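Local structure of serine-pyruvate aminotransferase (AgxT) (Sulfolobus solfataricus, 3ZRP) at residues A[189-194]-A[254-259]; A[39-44]-A[54-59]; A[268-273]-A[342-347]; A[166-171]-A[181-186]. The protein binds pyridoxal 5'-phosphate and probably catalyses amino-group transfer from serine to pyruvate, as a class-V aminotransferase. All blocks are in the same frame, centred on the assembly; numbering follows the deposited sequence.

Overall arrangement
Contact 1 carries the cofactor-bearing Lys189 and touches each of the other three. Contact 4 supplies Ser166, another pyridoxal phosphate ligand, and its centre is about 13 Å from that of contact 1. Contact 2 lies on strand 55-60, outermost in this chain in the large sheet that also holds strand 182-186 of contact 4, with the side chain of Ile58 about 12 Å from the cofactor; Phe256 of contact 1 packs on its helix. Contact 3, where residues 342-347 meet helix 264-284, touches contact 1 through Trp343 and contact 4 through His271, but its centre is about 24 Å from that of contact 2. Tyr240 and Thr243 of the second subunit complete the cofactor site.

Contact 1 (A[189-194]-A[254-259]). With PLP (pyridoxal-5'-phosphate), chain C.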
loop_
_atom_site.group_PDB
_atom_site.type_symbol
_atom_site.label_atom_id
_atom_site.label_comp_id
_atom_site.label_asym_id
_atom_site.label_seq_id
_atom_site.Cartn_x
_atom_site.Cartn_y
_atom_site.Cartn_z
ATOM N N LYS A 189 8.727 3.123 -10.643
ATOM C CA LYS A 189 9.558 4.089 -11.389
ATOM C C LYS A 189 10.521 3.361 -12.363
ATOM O O LYS A 189 10.041 2.727 -13.337
ATOM C CB LYS A 189 10.142 5.210 -10.482
ATOM C CG LYS A 189 9.012 6.188 -9.933
ATOM C CD LYS A 189 9.426 7.573 -9.337
ATOM C CE LYS A 189 8.258 8.259 -8.488
ATOM N NZ LYS A 189 8.560 9.611 -7.806
ATOM N N ALA A 190 11.835 3.388 -12.123
ATOM C CA ALA A 190 12.762 2.782 -13.093
ATOM C C ALA A 190 12.695 1.250 -13.146
ATOM O O ALA A 190 13.146 0.632 -14.124
ATOM C CB ALA A 190 14.190 3.290 -12.901
ATOM N N LEU A 191 12.101 0.640 -12.115
ATOM C CA LEU A 191 11.833 -0.799 -12.128
ATOM C C LEU A 191 10.687 -1.116 -13.081
ATOM O O LEU A 191 10.576 -2.239 -13.569
ATOM C CB LEU A 191 11.527 -1.330 -10.720
ATOM C CG LEU A 191 12.662 -1.151 -9.707
ATOM C CD1 LEU A 191 12.246 -1.607 -8.319
ATOM C CD2 LEU A 191 13.965 -1.897 -10.163
ATOM N N GLY A 192 9.839 -0.114 -13.344
ATOM C CA GLY A 192 8.783 -0.228 -14.375
ATOM C C GLY A 192 7.696 -1.243 -14.051
ATOM O O GLY A 192 7.165 -1.891 -14.953
ATOM N N SER A 193 7.348 -1.387 -12.767
ATOM C CA SER A 193 6.266 -2.308 -12.377
ATOM C C SER A 193 5.039 -1.532 -11.881
ATOM O O SER A 193 5.010 -0.296 -11.917
ATOM C CB SER A 193 6.749 -3.273 -11.311
ATOM O OG SER A 193 5.780 -4.291 -11.135
ATOM N N ALA A 194 4.012 -2.241 -11.435
ATOM C CA ALA A 194 2.800 -1.543 -10.964
ATOM C C ALA A 194 3.052 -0.882 -9.590
ATOM O O ALA A 194 3.835 -1.395 -8.792
ATOM C CB ALA A 194 1.633 -2.520 -10.887
ATOM N N GLU A 254 7.998 -10.498 -11.885
ATOM C CA GLU A 254 8.104 -10.542 -13.325
ATOM C C GLU A 254 8.935 -9.371 -13.854
ATOM O O GLU A 254 9.732 -9.559 -14.768
ATOM C CB GLU A 254 6.709 -10.551 -13.961
ATOM C CG GLU A 254 6.682 -10.612 -15.508
ATOM C CD GLU A 254 7.303 -11.900 -16.110
ATOM O OE1 GLU A 254 7.657 -12.844 -15.366
ATOM O OE2 GLU A 254 7.428 -11.958 -17.351
ATOM N N ALA A 255 8.743 -8.160 -13.311
ATOM C CA ALA A 255 9.639 -7.049 -13.674
ATOM C C ALA A 255 11.094 -7.430 -13.386
ATOM O O ALA A 255 11.978 -7.229 -14.236
ATOM C CB ALA A 255 9.257 -5.753 -12.944
ATOM N N PHE A 256 11.357 -7.990 -12.210
ATOM C CA PHE A 256 12.731 -8.373 -11.893
ATOM C C PHE A 256 13.281 -9.471 -12.828
ATOM O O PHE A 256 14.494 -9.482 -13.123
ATOM C CB PHE A 256 12.872 -8.807 -10.429
ATOM C CG PHE A 256 13.084 -7.666 -9.462
ATOM C CD1 PHE A 256 14.142 -6.765 -9.635
ATOM C CD2 PHE A 256 12.241 -7.509 -8.357
ATOM C CE1 PHE A 256 14.343 -5.714 -8.731
ATOM C CE2 PHE A 256 12.442 -6.467 -7.446
ATOM C CZ PHE A 256 13.489 -5.567 -7.636
ATOM N N ARG A 257 12.413 -10.385 -13.276
ATOM C CA ARG A 257 12.836 -11.438 -14.232
ATOM C C ARG A 257 13.317 -10.778 -15.524
ATOM O O ARG A 257 14.396 -11.084 -16.012
ATOM C CB ARG A 257 11.727 -12.469 -14.500
ATOM C CG ARG A 257 12.223 -13.797 -15.161
ATOM C CD ARG A 257 11.046 -14.714 -15.604
ATOM N NE ARG A 257 10.159 -14.041 -16.563
ATOM C CZ ARG A 257 10.401 -13.919 -17.872
ATOM N NH1 ARG A 257 11.510 -14.432 -18.411
ATOM N NH2 ARG A 257 9.530 -13.285 -18.650
ATOM N N LEU A 258 12.527 -9.832 -16.037
ATOM C CA LEU A 258 12.890 -9.075 -17.236
ATOM C C LEU A 258 14.169 -8.228 -17.077
ATOM O O LEU A 258 14.967 -8.152 -18.009
ATOM C CB LEU A 258 11.713 -8.229 -17.694
ATOM C CG LEU A 258 10.483 -9.070 -18.090
ATOM C CD1 LEU A 258 9.285 -8.182 -18.408
ATOM C CD2 LEU A 258 10.816 -10.027 -19.261
ATOM N N ILE A 259 14.374 -7.640 -15.897
ATOM C CA ILE A 259 15.577 -6.843 -15.599
ATOM C C ILE A 259 16.821 -7.730 -15.598
ATOM O O ILE A 259 17.846 -7.362 -16.195
ATOM C CB ILE A 259 15.432 -6.048 -14.256
ATOM C CG1 ILE A 259 14.366 -4.950 -14.404
ATOM C CG2 ILE A 259 16.759 -5.449 -13.822
ATOM C CD1 ILE A 259 13.998 -4.220 -13.091
HETATM N N1 PLP C . 11.431 10.208 -3.829
HETATM C C2 PLP C . 11.579 10.507 -5.165
HETATM C C2A PLP C . 12.940 10.906 -5.671
HETATM C C3 PLP C . 10.479 10.421 -6.048
HETATM O O3 PLP C . 10.637 10.651 -7.244
HETATM C C4 PLP C . 9.222 10.028 -5.575
HETATM C C4A PLP C . 8.059 9.908 -6.567
HETATM C C5 PLP C . 9.106 9.755 -4.195
HETATM C C6 PLP C . 10.218 9.819 -3.329
HETATM C C5A PLP C . 7.813 9.341 -3.556
HETATM O O4P PLP C . 7.356 8.047 -3.958
HETATM P P PLP C . 5.844 7.585 -3.832
HETATM O O1P PLP C . 5.907 6.194 -4.380
HETATM O O2P PLP C . 5.128 8.556 -4.710
HETATM O O3P PLP C . 5.558 7.707 -2.377
#
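Leu191 and Ser193 meet Ala255 where a type I beta turn from Lys189 to Gly192, closed by Gly192 N to Lys189 O, lays the loop against helix 246-262, Ser193 and Ala255 having their CA atoms 6.0 Å apart. Gly192 completes the turn with positive phi (66°). Leu191 has the largest share of the packing. With CG anti to the carbonyl carbon (chi1 -61°), its branch reaches the helix through CD2, which lies 3.7 Å from Ile259 CD1 and 4.1 Å from Phe256 CE1, so this one methyl touches both an aliphatic tip and, obliquely, the aromatic ring. Ala255, one residue before Phe256, meets the loop backbone: its CB rests 3.8 Å from Leu191 O and 3.9 Å from Ser193 CB, a short side chain that lets loop and helix come close. The junction is apolar and buried. From the other end of the turn Lys189 runs the opposite way, extended beyond CG, to a covalent bond of 1.4 Å between its NZ and PLP C4A, the linkage of an internal aldimine. The turn thus stands between the cofactor, held by Lys189, and the helix, met by Leu191. Away from the loop, Arg257 grips Glu254 side-on, NE to OE1, and NH2 to OE2 at 2.8 Å, both on syn sides of the carboxylate; this salt bridge spans one helical turn. Helix 246-262 is flanked by helix 31-48, where Val47 touches both Phe256 and Ile259, and by helix 15-20, whose Val17 packs on Ser193 and Leu258; the loop lies between strands 182-186 and 197-202 in sequence.

Contact 2 (A[39-44]-A[54-59]); sequences YSLKGL and YQPLII
Leu41 against Pro56 and Ser40 against Ile58 make this an apolar helix-on-sheet contact: helix 31-48 covers strand 55-60, which borders the large mixed sheet within this chain. The two short axes approach to 7.8 Å, and their N-to-C directions differ by 123°. Leu41 has the largest share. Its CB lies 3.6 Å from Pro56 CG, while CG, anti to the carbonyl carbon (chi1 -66°), leads to CD2, which comes 3.6 Å from Pro56 O and 3.8 Å from Ile58 CD1. Leu41 O also rests against the proline ring, 3.5 Å from its CG, so ring and helix backbone are in direct contact. Leu44, modelled in two conformers, probably slides past Pro56 the opposite way. Ser40 presses its CB to 3.4 Å from Ile58 CD1, tighter than usual for two carbons; its hydroxyl turns back to Ala36 O, one helical turn earlier. Seven strands, with 197-202 antiparallel to both of its neighbours, are the large-domain sheet of the fold type I pyridoxal phosphate enzymes, and 55-60 is the strand beyond 197-202. Gln55, Leu57 and Ile59 give the backbone bonds to that neighbour, whereas Pro56 and Ile58 send their CB atoms toward the helix. Pro56 has no N-H to offer, but its carbonyl is gripped by Gln55 NE2 at 2.8 Å, a nearly straight bond (166°) with the donor tilted slightly from the carbonyl plane and the acceptor in the amide plane of Gln55. Met230 of helix 223-234 touches Leu41, and Leu252 and Ala253 of helix 246-262 cover Ser40.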
loop_
_atom_site.group_PDB
_atom_site.type_symbol
_atom_site.label_atom_id
_atom_site.label_comp_id
_atom_site.label_asym_id
_atom_site.label_seq_id
_atom_site.Cartn_x
_atom_site.Cartn_y
_atom_site.Cartn_z
ATOM N N TYR A 39 11.704 -14.173 -4.785
ATOM C CA TYR A 39 12.356 -13.780 -6.017
ATOM C C TYR A 39 12.570 -12.259 -6.110
ATOM O O TYR A 39 13.623 -11.789 -6.560
ATOM C CB TYR A 39 11.590 -14.318 -7.227
ATOM C CG TYR A 39 12.309 -14.061 -8.523
ATOM C CD1 TYR A 39 13.246 -14.990 -9.022
ATOM C CD2 TYR A 39 12.099 -12.882 -9.237
ATOM C CE1 TYR A 39 13.923 -14.752 -10.228
ATOM C CE2 TYR A 39 12.768 -12.637 -10.428
ATOM C CZ TYR A 39 13.685 -13.574 -10.915
ATOM O OH TYR A 39 14.349 -13.316 -12.090
ATOM N N SER A 40 11.565 -11.485 -5.702
ATOM C CA SER A 40 11.699 -10.027 -5.707
ATOM C C SER A 40 12.751 -9.552 -4.714
ATOM O O SER A 40 13.528 -8.635 -5.011
ATOM C CB SER A 40 10.329 -9.360 -5.445
ATOM O OG SER A 40 9.433 -9.728 -6.463
ATOM N N LEU A 41 12.780 -10.182 -3.539
ATOM C CA LEU A 41 13.783 -9.875 -2.548
ATOM C C LEU A 41 15.200 -10.064 -3.119
ATOM O O LEU A 41 16.063 -9.193 -2.941
ATOM C CB LEU A 41 13.555 -10.688 -1.265
ATOM C CG LEU A 41 12.273 -10.351 -0.490
ATOM C CD1 LEU A 41 12.069 -11.313 0.627
ATOM C CD2 LEU A 41 12.300 -8.906 0.056
ATOM N N LYS A 42 15.427 -11.173 -3.832
ATOM C CA LYS A 42 16.734 -11.406 -4.481
ATOM C C LYS A 42 17.027 -10.384 -5.571
ATOM O O LYS A 42 18.163 -9.914 -5.699
ATOM C CB LYS A 42 16.834 -12.828 -5.060
ATOM C CG LYS A 42 16.817 -13.876 -3.996
ATOM C CD LYS A 42 16.897 -15.268 -4.576
ATOM C CE LYS A 42 16.276 -16.284 -3.619
ATOM N NZ LYS A 42 17.002 -16.376 -2.323
ATOM N N GLY A 43 15.978 -10.034 -6.319
ATOM C CA GLY A 43 16.042 -9.045 -7.373
ATOM C C GLY A 43 16.442 -7.680 -6.863
ATOM O O GLY A 43 17.177 -6.969 -7.555
ATOM N N LEU A 44 15.955 -7.317 -5.665
ATOM C CA LEU A 44 16.385 -6.091 -4.999
ATOM C C LEU A 44 17.889 -6.093 -4.737
ATOM O O LEU A 44 18.561 -5.107 -5.008
ATOM C CB LEU A 44 15.596 -5.849 -3.699
ATOM C CG LEU A 44 15.590 -4.433 -3.094
ATOM C CD1 LEU A 44 15.245 -3.320 -4.097
ATOM C CD2 LEU A 44 14.633 -4.368 -1.914
ATOM N N TYR A 54 23.184 -8.288 2.981
ATOM C CA TYR A 54 22.245 -7.163 3.031
ATOM C C TYR A 54 20.814 -7.681 2.973
ATOM O O TYR A 54 20.512 -8.582 2.190
ATOM C CB TYR A 54 22.546 -6.196 1.893
ATOM C CG TYR A 54 23.739 -5.313 2.189
ATOM C CD1 TYR A 54 25.001 -5.874 2.466
ATOM C CD2 TYR A 54 23.616 -3.924 2.197
ATOM C CE1 TYR A 54 26.101 -5.064 2.753
ATOM C CE2 TYR A 54 24.721 -3.108 2.474
ATOM C CZ TYR A 54 25.951 -3.692 2.752
ATOM O OH TYR A 54 27.037 -2.892 3.026
ATOM N N GLN A 55 19.947 -7.116 3.808
ATOM C CA GLN A 55 18.585 -7.611 3.967
ATOM C C GLN A 55 17.567 -6.786 3.155
ATOM O O GLN A 55 17.359 -5.609 3.445
ATOM C CB GLN A 55 18.186 -7.603 5.446
ATOM C CG GLN A 55 16.736 -8.027 5.717
ATOM C CD GLN A 55 16.470 -9.471 5.326
ATOM O OE1 GLN A 55 16.960 -10.387 5.964
ATOM N NE2 GLN A 55 15.670 -9.672 4.285
ATOM N N PRO A 56 16.935 -7.406 2.145
ATOM C CA PRO A 56 15.863 -6.688 1.418
ATOM C C PRO A 56 14.524 -6.740 2.170
ATOM O O PRO A 56 14.231 -7.713 2.869
ATOM C CB PRO A 56 15.766 -7.458 0.102
ATOM C CG PRO A 56 16.174 -8.902 0.520
ATOM C CD PRO A 56 17.259 -8.705 1.524
ATOM N N LEU A 57 13.705 -5.684 2.033
ATOM C CA LEU A 57 12.323 -5.725 2.510
ATOM C C LEU A 57 11.419 -5.060 1.467
ATOM O O LEU A 57 11.805 -4.065 0.834
ATOM C CB LEU A 57 12.140 -5.000 3.857
ATOM C CG LEU A 57 12.864 -5.512 5.110
ATOM C CD1 LEU A 57 14.138 -4.719 5.326
ATOM C CD2 LEU A 57 12.002 -5.495 6.367
ATOM N N ILE A 58 10.237 -5.628 1.284
ATOM C CA ILE A 58 9.239 -5.069 0.384
ATOM C C ILE A 58 8.002 -4.766 1.242
ATOM O O ILE A 58 7.482 -5.639 1.924
ATOM C CB ILE A 58 8.973 -6.047 -0.775
ATOM C CG1 ILE A 58 10.253 -6.183 -1.625
ATOM C CG2 ILE A 58 7.754 -5.625 -1.610
ATOM C CD1 ILE A 58 10.200 -7.346 -2.653
ATOM N N ILE A 59 7.560 -3.510 1.255
ATOM C CA ILE A 59 6.464 -3.119 2.169
ATOM C C ILE A 59 5.383 -2.444 1.353
ATOM O O ILE A 59 5.651 -2.024 0.234
ATOM C CB ILE A 59 6.957 -2.195 3.328
ATOM C CG1 ILE A 59 7.533 -0.872 2.783
ATOM C CG2 ILE A 59 8.077 -2.916 4.184
ATOM C CD1 ILE A 59 7.791 0.219 3.875
#

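Contact 3 (A[268-273]-A[342-347]); sequences IKRHTM and GWVTPN
Arg270 reaches from helix 264-284 to the backbone of Gly342 and Val344. CB leads to CG, anti to the backbone N (chi1 172°), which passes 3.7 Å from Val344 O; CD comes closer to that oxygen, 3.4 Å. The chain then bends at chi3 (56°), and NE forms a salt bridge with Glu262 on helix 246-262. Beyond it NH1 binds two carbonyls, Val344 O at 2.7 Å and Gly342 O at 3.1 Å, and NH2 gives Gly342 O a bond of 3.0 Å. The end-on grip of two nitrogens on one oxygen lies in the guanidinium plane, whereas Val344 O is tilted from it. Trp343 CE3 sits over one face, 3.9 Å from NH2, with ring and guanidinium planes 5° apart and the side chains crossing at a slant, though Trp343 has two modelled conformers and this approach is tentative. A methionine here would probably leave Gly342 O and Val344 O without these donors and Glu262 without its ionic partner. His271, the next residue, takes the N-H of Gly342: the glycine N donates to NE2 at 3.0 Å, in the ring plane, and ND1 bonds Arg267 O, consistent with a hydrogen on ND1. Gly342 thus has its N and its O bound by consecutive residues of one helix. At its backbone angles a CB would press on the preceding carbonyl O, which by itself requires a glycine. The segment then enters helix 346-363, N-capped by Thr345; Val344 and Pro346 rest on Val274 of helix 264-284, and Leu380 of helix 372-381 packs on Met273 and Pro346.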
loop_
_atom_site.group_PDB
_atom_site.type_symbol
_atom_site.label_atom_id
_atom_site.label_comp_id
_atom_site.label_asym_id
_atom_site.label_seq_id
_atom_site.Cartn_x
_atom_site.Cartn_y
_atom_site.Cartn_z
ATOM N N ILE A 268 21.513 -0.038 -17.362
ATOM C CA ILE A 268 22.121 1.243 -17.013
ATOM C C ILE A 268 22.621 1.932 -18.294
ATOM O O ILE A 268 22.300 3.096 -18.546
ATOM C CB ILE A 268 23.261 1.063 -15.968
ATOM C CG1 ILE A 268 22.681 0.702 -14.594
ATOM C CG2 ILE A 268 24.126 2.310 -15.845
ATOM C CD1 ILE A 268 23.706 0.045 -13.651
ATOM N N LYS A 269 23.368 1.191 -19.113
ATOM C CA LYS A 269 23.900 1.713 -20.376
ATOM C C LYS A 269 22.805 2.229 -21.292
ATOM O O LYS A 269 22.949 3.312 -21.889
ATOM C CB LYS A 269 24.754 0.650 -21.084
ATOM C CG LYS A 269 26.118 0.471 -20.452
ATOM C CD LYS A 269 26.875 -0.696 -21.056
ATOM C CE LYS A 269 28.108 -1.039 -20.222
ATOM N NZ LYS A 269 28.492 -2.477 -20.371
ATOM N N ARG A 270 21.699 1.479 -21.384
ATOM C CA ARG A 270 20.522 1.939 -22.166
ATOM C C ARG A 270 19.970 3.269 -21.661
ATOM O O ARG A 270 19.691 4.150 -22.472
ATOM C CB ARG A 270 19.410 0.869 -22.245
ATOM C CG ARG A 270 18.075 1.380 -22.880
ATOM C CD ARG A 270 17.104 0.205 -23.145
ATOM N NE ARG A 270 16.834 -0.575 -21.931
ATOM C CZ ARG A 270 15.975 -0.214 -20.982
ATOM N NH1 ARG A 270 15.286 0.915 -21.092
ATOM N NH2 ARG A 270 15.805 -0.977 -19.915
ATOM N N HIS A 271 19.772 3.406 -20.340
ATOM C CA HIS A 271 19.353 4.687 -19.769
ATOM C C HIS A 271 20.349 5.814 -20.072
ATOM O O HIS A 271 19.946 6.911 -20.428
ATOM C CB HIS A 271 19.127 4.569 -18.238
ATOM C CG HIS A 271 17.862 3.853 -17.881
ATOM N ND1 HIS A 271 17.782 2.484 -17.816
ATOM C CD2 HIS A 271 16.613 4.316 -17.612
ATOM C CE1 HIS A 271 16.545 2.124 -17.503
ATOM N NE2 HIS A 271 15.818 3.219 -17.361
ATOM N N THR A 272 21.642 5.533 -19.935
ATOM C CA THR A 272 22.673 6.544 -20.249
ATOM C C THR A 272 22.566 7.001 -21.712
ATOM O O THR A 272 22.583 8.204 -21.993
ATOM C CB THR A 272 24.091 6.019 -19.987
ATOM O OG1 THR A 272 24.191 5.519 -18.647
ATOM C CG2 THR A 272 25.140 7.123 -20.206
ATOM N N MET A 273 22.435 6.032 -22.633
ATOM C CA MET A 273 22.356 6.318 -24.066
ATOM C C MET A 273 21.100 7.114 -24.407
ATOM O O MET A 273 21.166 8.154 -25.083
ATOM C CB MET A 273 22.387 5.024 -24.883
ATOM C CG MET A 273 22.172 5.245 -26.395
ATOM S SD MET A 273 21.993 3.730 -27.352
ATOM C CE MET A 273 23.619 2.972 -27.169
ATOM N N GLY A 342 12.837 3.094 -17.014
ATOM C CA GLY A 342 12.138 1.803 -17.055
ATOM C C GLY A 342 12.474 1.100 -18.357
ATOM O O GLY A 342 13.615 0.649 -18.553
ATOM N N TRP A 343 11.487 1.060 -19.253
ATOM C CA TRP A 343 11.643 0.334 -20.519
ATOM C C TRP A 343 11.840 1.231 -21.723
ATOM O O TRP A 343 11.677 0.811 -22.867
ATOM C CB TRP A 343 10.529 -0.716 -20.710
ATOM C CG TRP A 343 10.776 -1.897 -19.776
ATOM C CD1 TRP A 343 10.163 -2.143 -18.577
ATOM C CD2 TRP A 343 11.772 -2.919 -19.934
ATOM N NE1 TRP A 343 10.674 -3.288 -18.010
ATOM C CE2 TRP A 343 11.669 -3.778 -18.817
ATOM C CE3 TRP A 343 12.725 -3.206 -20.928
ATOM C CZ2 TRP A 343 12.487 -4.903 -18.661
ATOM C CZ3 TRP A 343 13.533 -4.329 -20.777
ATOM C CH2 TRP A 343 13.412 -5.158 -19.650
ATOM N N VAL A 344 12.246 2.469 -21.457
ATOM C CA VAL A 344 12.444 3.482 -22.497
ATOM C C VAL A 344 13.480 3.046 -23.560
ATOM O O VAL A 344 14.512 2.443 -23.226
ATOM C CB VAL A 344 12.766 4.865 -21.860
ATOM C CG1 VAL A 344 14.151 4.861 -21.182
ATOM C CG2 VAL A 344 12.623 6.016 -22.875
ATOM N N THR A 345 13.180 3.326 -24.832
ATOM C CA THR A 345 14.008 2.846 -25.952
ATOM C C THR A 345 14.580 4.010 -26.761
ATOM O O THR A 345 14.089 5.133 -26.674
ATOM C CB THR A 345 13.195 1.945 -26.953
ATOM O OG1 THR A 345 12.165 2.733 -27.571
ATOM C CG2 THR A 345 12.564 0.760 -26.261
ATOM N N PRO A 346 15.624 3.744 -27.565
ATOM C CA PRO A 346 16.092 4.739 -28.518
ATOM C C PRO A 346 14.959 5.358 -29.338
ATOM O O PRO A 346 14.949 6.571 -29.520
ATOM C CB PRO A 346 17.035 3.927 -29.404
ATOM C CG PRO A 346 17.645 3.000 -28.459
ATOM C CD PRO A 346 16.538 2.596 -27.516
ATOM N N ASN A 347 14.002 4.546 -29.799
ATOM C CA ASN A 347 12.865 5.071 -30.581
ATOM C C ASN A 347 11.979 6.041 -29.806
ATOM O O ASN A 347 11.489 7.026 -30.381
ATOM C CB ASN A 347 12.023 3.936 -31.192
ATOM C CG ASN A 347 12.741 3.229 -32.346
ATOM O OD1 ASN A 347 13.676 3.775 -32.937
ATOM N ND2 ASN A 347 12.319 2.008 -32.647
#

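Contact 4 (A[166-171]-A[181-186])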
loop_
_atom_site.group_PDB
_atom_site.type_symbol
_atom_site.label_atom_id
_atom_site.label_comp_id
_atom_site.label_asym_id
_atom_site.label_seq_id
_atom_site.Cartn_x
_atom_site.Cartn_y
_atom_site.Cartn_z
ATOM N N SER A 166 13.899 7.338 -7.915
ATOM C CA SER A 166 14.099 7.618 -9.340
ATOM C C SER A 166 15.507 7.275 -9.860
ATOM O O SER A 166 15.952 7.791 -10.903
ATOM C CB SER A 166 13.781 9.075 -9.637
ATOM O OG SER A 166 12.399 9.282 -9.503
ATOM N N SER A 167 16.207 6.399 -9.158
ATOM C CA SER A 167 17.519 5.968 -9.655
ATOM C C SER A 167 17.724 4.439 -9.813
ATOM O O SER A 167 18.370 3.981 -10.788
ATOM C CB SER A 167 18.641 6.557 -8.785
ATOM O OG SER A 167 18.670 5.864 -7.550
ATOM N N VAL A 168 17.205 3.650 -8.869
ATOM C CA VAL A 168 17.399 2.208 -8.873
ATOM C C VAL A 168 16.754 1.597 -10.129
ATOM O O VAL A 168 15.596 1.887 -10.448
ATOM C CB VAL A 168 16.874 1.511 -7.569
ATOM C CG1 VAL A 168 17.066 -0.018 -7.617
ATOM C CG2 VAL A 168 17.533 2.124 -6.341
ATOM N N GLY A 169 17.527 0.781 -10.832
ATOM C CA GLY A 169 17.106 0.158 -12.076
ATOM C C GLY A 169 17.501 0.974 -13.289
ATOM O O GLY A 169 17.225 0.566 -14.417
ATOM N N ALA A 170 18.149 2.121 -13.079
ATOM C CA ALA A 170 18.524 2.990 -14.208
ATOM C C ALA A 170 19.917 3.617 -14.081
ATOM O O ALA A 170 20.619 3.765 -15.090
ATOM C CB ALA A 170 17.469 4.089 -14.392
ATOM N N GLU A 171 20.281 4.031 -12.867
ATOM C CA GLU A 171 21.597 4.629 -12.576
ATOM C C GLU A 171 22.409 3.550 -11.897
ATOM O O GLU A 171 21.842 2.623 -11.297
ATOM C CB GLU A 171 21.493 5.859 -11.639
ATOM C CG GLU A 171 20.479 6.952 -12.049
ATOM C CD GLU A 171 21.023 7.992 -13.037
ATOM O OE1 GLU A 171 22.193 7.911 -13.466
ATOM O OE2 GLU A 171 20.279 8.919 -13.387
ATOM N N ASP A 181 23.535 2.214 4.369
ATOM C CA ASP A 181 22.794 1.456 5.377
ATOM C C ASP A 181 21.352 1.155 5.021
ATOM O O ASP A 181 20.832 0.094 5.400
ATOM C CB ASP A 181 22.920 2.137 6.727
ATOM C CG ASP A 181 24.359 2.172 7.185
ATOM O OD1 ASP A 181 24.913 1.069 7.408
ATOM O OD2 ASP A 181 24.929 3.281 7.240
ATOM N N VAL A 182 20.708 2.106 4.331
ATOM C CA VAL A 182 19.387 1.900 3.714
ATOM C C VAL A 182 19.396 2.497 2.318
ATOM O O VAL A 182 19.624 3.682 2.143
ATOM C CB VAL A 182 18.222 2.604 4.489
ATOM C CG1 VAL A 182 16.871 2.289 3.800
ATOM C CG2 VAL A 182 18.175 2.183 5.981
ATOM N N TYR A 183 19.136 1.675 1.313
ATOM C CA TYR A 183 18.968 2.167 -0.050
ATOM C C TYR A 183 17.519 1.815 -0.366
ATOM O O TYR A 183 17.108 0.680 -0.138
ATOM C CB TYR A 183 19.963 1.470 -1.023
ATOM C CG TYR A 183 20.566 2.429 -2.019
ATOM C CD1 TYR A 183 19.754 3.095 -2.948
ATOM C CD2 TYR A 183 21.946 2.709 -2.015
ATOM C CE1 TYR A 183 20.286 4.005 -3.858
ATOM C CE2 TYR A 183 22.503 3.608 -2.936
ATOM C CZ TYR A 183 21.657 4.270 -3.847
ATOM O OH TYR A 183 22.149 5.182 -4.750
ATOM N N LEU A 184 16.716 2.776 -0.806
ATOM C CA LEU A 184 15.308 2.475 -0.968
ATOM C C LEU A 184 14.811 2.937 -2.342
ATOM O O LEU A 184 15.427 3.812 -2.991
ATOM C CB LEU A 184 14.471 3.076 0.185
ATOM C CG LEU A 184 14.471 4.605 0.300
ATOM C CD1 LEU A 184 13.419 5.236 -0.636
ATOM C CD2 LEU A 184 14.248 5.075 1.752
ATOM N N THR A 185 13.733 2.306 -2.794
ATOM C CA THR A 185 13.107 2.667 -4.049
ATOM C C THR A 185 11.589 2.354 -3.997
ATOM O O THR A 185 11.032 2.069 -2.910
ATOM C CB THR A 185 13.863 2.040 -5.278
ATOM O OG1 THR A 185 13.372 2.623 -6.478
ATOM C CG2 THR A 185 13.703 0.518 -5.366
ATOM N N ALA A 186 10.925 2.458 -5.139
ATOM C CA ALA A 186 9.495 2.130 -5.250
ATOM C C ALA A 186 9.300 1.189 -6.425
ATOM O O ALA A 186 10.197 1.052 -7.253
ATOM C CB ALA A 186 8.664 3.419 -5.456
HETATM O O HOH W 1 13.611 3.348 -9.664
#
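The Tyr183 ring has Ser167 OG at its edge, near its plane and 4.4 Å from CE1, while Val168 CG2 approaches the same CE1 obliquely at 4.2 Å; tyrosine and valine slide past each other in opposite directions. Val168 also leans on Thr185, CB to CB at 3.8 Å, and its CG2 is equally close to Thr185 CB. Thr185 turns OG1 anti to the backbone N (chi1 -169°), from where it bonds Gly164 O, and its CG2 takes the crowded position between N and carbonyl carbon, 4.1 Å from Val168 CG1. One water bridges the segments, donating to Val168 O at 2.6 Å and lying 3.3 Å from Thr185 OG1. An alanine in place of Thr185 would probably leave Gly164 O without its partner and open a gap beside the valine methyls. Met48 of helix 31-48 packs on Val168, Tyr183 and Thr185. Ser167 O accepts from Ala170 N and Glu171 N, which folds the loop from Ser167 to Glu171 into a tight turn. The two segments thus meet by apolar packing and one water, while Thr185 OG1 ties the strand to Gly164 O, two residues before Ser166, whose OG, in the conformer given, bonds the cofactor O3.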